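Local coordinates for Lin1840 protein (Listeria innocua serovar 6a, PDB 4ZO6) that probably hydrolyses terminal, non-reducing beta-D-glucosyl residues to release beta-D-glucose, as a family 3 glycoside hydrolase, at residues N206-S211 against A237-D242. The protein carries 2 engineered substitutions. Numbering follows the deposited sequence.
Sequences NTVNMS and AFNVVD. With BGC (beta-D-glucopyranose), chain E.
V208 and N239 make the main apolar contact between 206-211 and 237-242, two pieces of backbone whose touching parts run in nearly the same direction. V208 directs its side chain at the other segment, and CG2, anti to its own carbonyl carbon, meets CB of N239 at 3.6 Å. The same methyl also lies 3.7 Å from ND2 of N239, so it crosses the asparagine at a slant, close to both CB and ND2. V240 adds a second touch from its own branch: its CG2 rests 3.6 Å from the carbonyl O of V208.

One ordered water links the two backbones. It accepts from the backbone N of M210 (3.1 Å) and from the backbone N of D242 (2.9 Å), bridging the segments where direct strand pairing is absent. Within 237-242, ND2 of N239 donates to O of V240 at 3.0 Å, with an N-H...O angle of 157° but from 54° above the carbonyl plane. The same nitrogen also donates to O of A194, so two carbonyls fix the rotation of this buried amide.

At the subunit boundary, N209 and D242 lie side by side with their amide and carboxylate planes 62° apart; ND2 of N209 and OD1 of D242 are 3.7 Å from each other. OD1 of N209 accepts from the backbone N of S211 of the second subunit, while OD1 of D242 bonds to OG of that same neighbouring serine and forms a salt bridge with R213 of the second subunit.

F238, one residue before N239, touches bound glucose. In the family 3 N-terminal TIM-barrel-like domain, the loop after strand 187-193 thus meets a segment that leaves strand 233-236 and enters the short hairpin 240-241/244-245.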
loop_
_atom_site.group_PDB
_atom_site.type_symbol
_atom_site.label_atom_id
_atom_site.label_comp_id
_atom_site.label_asym_id
_atom_site.label_seq_id
_atom_site.Cartn_x
_atom_site.Cartn_y
_atom_site.Cartn_z
ATOM N N ASN A 206 7.359 -8.215 5.697
ATOM C CA ASN A 206 6.522 -8.509 4.546
ATOM C C ASN A 206 7.046 -7.853 3.262
ATOM O O ASN A 206 7.885 -6.941 3.294
ATOM C CB ASN A 206 5.076 -8.059 4.798
ATOM C CG ASN A 206 4.068 -8.750 3.919
ATOM O OD1 ASN A 206 4.303 -9.844 3.333
ATOM N ND2 ASN A 206 2.911 -8.095 3.791
ATOM N N THR A 207 6.540 -8.350 2.137
ATOM C CA THR A 207 6.779 -7.791 0.830
ATOM C C THR A 207 6.862 -6.276 0.746
ATOM O O THR A 207 6.065 -5.541 1.333
ATOM C CB THR A 207 5.666 -8.256 -0.078
ATOM O OG1 THR A 207 5.659 -9.684 -0.041
ATOM C CG2 THR A 207 5.846 -7.766 -1.539
ATOM N N VAL A 208 7.854 -5.833 -0.025
ATOM C CA VAL A 208 8.052 -4.427 -0.415
ATOM C C VAL A 208 8.074 -4.448 -1.927
ATOM O O VAL A 208 8.793 -5.270 -2.559
ATOM C CB VAL A 208 9.416 -3.898 0.063
ATOM C CG1 VAL A 208 9.786 -2.553 -0.593
ATOM C CG2 VAL A 208 9.465 -3.805 1.613
ATOM N N ASN A 209 7.307 -3.564 -2.526
ATOM C CA ASN A 209 7.397 -3.378 -3.965
ATOM C C ASN A 209 7.154 -1.947 -4.347
ATOM O O ASN A 209 6.165 -1.304 -3.927
ATOM C CB ASN A 209 6.463 -4.256 -4.768
ATOM C CG ASN A 209 6.754 -4.203 -6.278
ATOM O OD1 ASN A 209 6.020 -3.553 -7.046
ATOM N ND2 ASN A 209 7.838 -4.874 -6.708
ATOM N N MET A 210 8.117 -1.475 -5.115
ATOM C CA MET A 210 8.071 -0.212 -5.770
ATOM C C MET A 210 9.014 -0.245 -6.987
ATOM O O MET A 210 10.002 -0.999 -7.059
ATOM C CB MET A 210 8.392 0.953 -4.805
ATOM C CG MET A 210 9.866 1.206 -4.534
ATOM S SD MET A 210 10.540 0.039 -3.340
ATOM C CE MET A 210 9.877 0.600 -1.763
ATOM N N SER A 211 8.666 0.642 -7.906
ATOM C CA SER A 211 9.410 0.906 -9.147
ATOM C C SER A 211 10.820 1.369 -8.814
ATOM O O SER A 211 11.067 2.027 -7.839
ATOM C CB SER A 211 8.659 1.967 -9.985
ATOM O OG SER A 211 8.996 3.348 -9.699
ATOM N N ALA A 237 18.707 -5.669 4.290
ATOM C CA ALA A 237 17.326 -5.701 4.747
ATOM C C ALA A 237 16.712 -7.124 4.646
ATOM O O ALA A 237 17.132 -7.964 3.838
ATOM C CB ALA A 237 16.531 -4.681 3.933
ATOM N N PHE A 238 15.787 -7.446 5.538
ATOM C CA PHE A 238 14.995 -8.664 5.482
ATOM C C PHE A 238 14.083 -8.894 4.262
ATOM O O PHE A 238 13.890 -10.077 3.856
ATOM C CB PHE A 238 14.087 -8.741 6.703
ATOM C CG PHE A 238 14.834 -9.022 7.972
ATOM C CD1 PHE A 238 15.619 -10.156 8.077
ATOM C CD2 PHE A 238 14.746 -8.147 9.060
ATOM C CE1 PHE A 238 16.264 -10.472 9.237
ATOM C CE2 PHE A 238 15.368 -8.468 10.247
ATOM C CZ PHE A 238 16.169 -9.597 10.323
ATOM N N ASN A 239 13.540 -7.774 3.761
ATOM C CA ASN A 239 12.581 -7.706 2.624
ATOM C C ASN A 239 13.171 -8.031 1.264
ATOM O O ASN A 239 14.363 -7.859 1.030
ATOM C CB ASN A 239 11.919 -6.327 2.479
ATOM C CG ASN A 239 12.918 -5.157 2.422
ATOM O OD1 ASN A 239 13.466 -4.800 3.453
ATOM N ND2 ASN A 239 13.079 -4.506 1.262
ATOM N N VAL A 240 12.293 -8.425 0.357
ATOM C CA VAL A 240 12.581 -8.410 -1.083
ATOM C C VAL A 240 12.752 -6.990 -1.599
ATOM O O VAL A 240 12.170 -6.079 -1.092
ATOM C CB VAL A 240 11.458 -9.128 -1.924
ATOM C CG1 VAL A 240 11.417 -10.649 -1.671
ATOM C CG2 VAL A 240 10.072 -8.506 -1.711
ATOM N N VAL A 241 13.561 -6.819 -2.620
ATOM C CA VAL A 241 13.592 -5.575 -3.364
ATOM C C VAL A 241 13.324 -5.974 -4.800
ATOM O O VAL A 241 14.020 -6.771 -5.336
ATOM C CB VAL A 241 14.907 -4.867 -3.120
ATOM C CG1 VAL A 241 15.137 -3.720 -4.091
ATOM C CG2 VAL A 241 14.941 -4.347 -1.673
ATOM N N ASP A 242 12.245 -5.467 -5.378
ATOM C CA ASP A 242 11.762 -5.978 -6.635
ATOM C C ASP A 242 11.855 -7.486 -6.852
ATOM O O ASP A 242 12.384 -7.985 -7.889
ATOM C CB ASP A 242 12.438 -5.271 -7.816
ATOM C CG ASP A 242 11.612 -5.390 -9.087
ATOM O OD1 ASP A 242 10.541 -5.984 -9.037
ATOM O OD2 ASP A 242 12.052 -4.895 -10.135
HETATM C C2 BGC E . 17.738 -6.248 13.199
HETATM C C3 BGC E . 18.632 -5.015 13.190
HETATM C C4 BGC E . 19.647 -5.183 14.330
HETATM C C5 BGC E . 20.367 -6.572 14.246
HETATM C C6 BGC E . 21.284 -6.918 15.418
HETATM C C1 BGC E . 18.715 -7.349 12.802
HETATM O O1 BGC E . 18.029 -8.438 12.250
HETATM O O2 BGC E . 16.600 -6.124 12.367
HETATM O O3 BGC E . 17.847 -3.840 13.264
HETATM O O4 BGC E . 20.530 -4.096 14.204
HETATM O O5 BGC E . 19.403 -7.666 14.018
HETATM O O6 BGC E . 20.476 -7.165 16.561
HETATM O O HOH W 1 10.830 -3.006 -4.675
#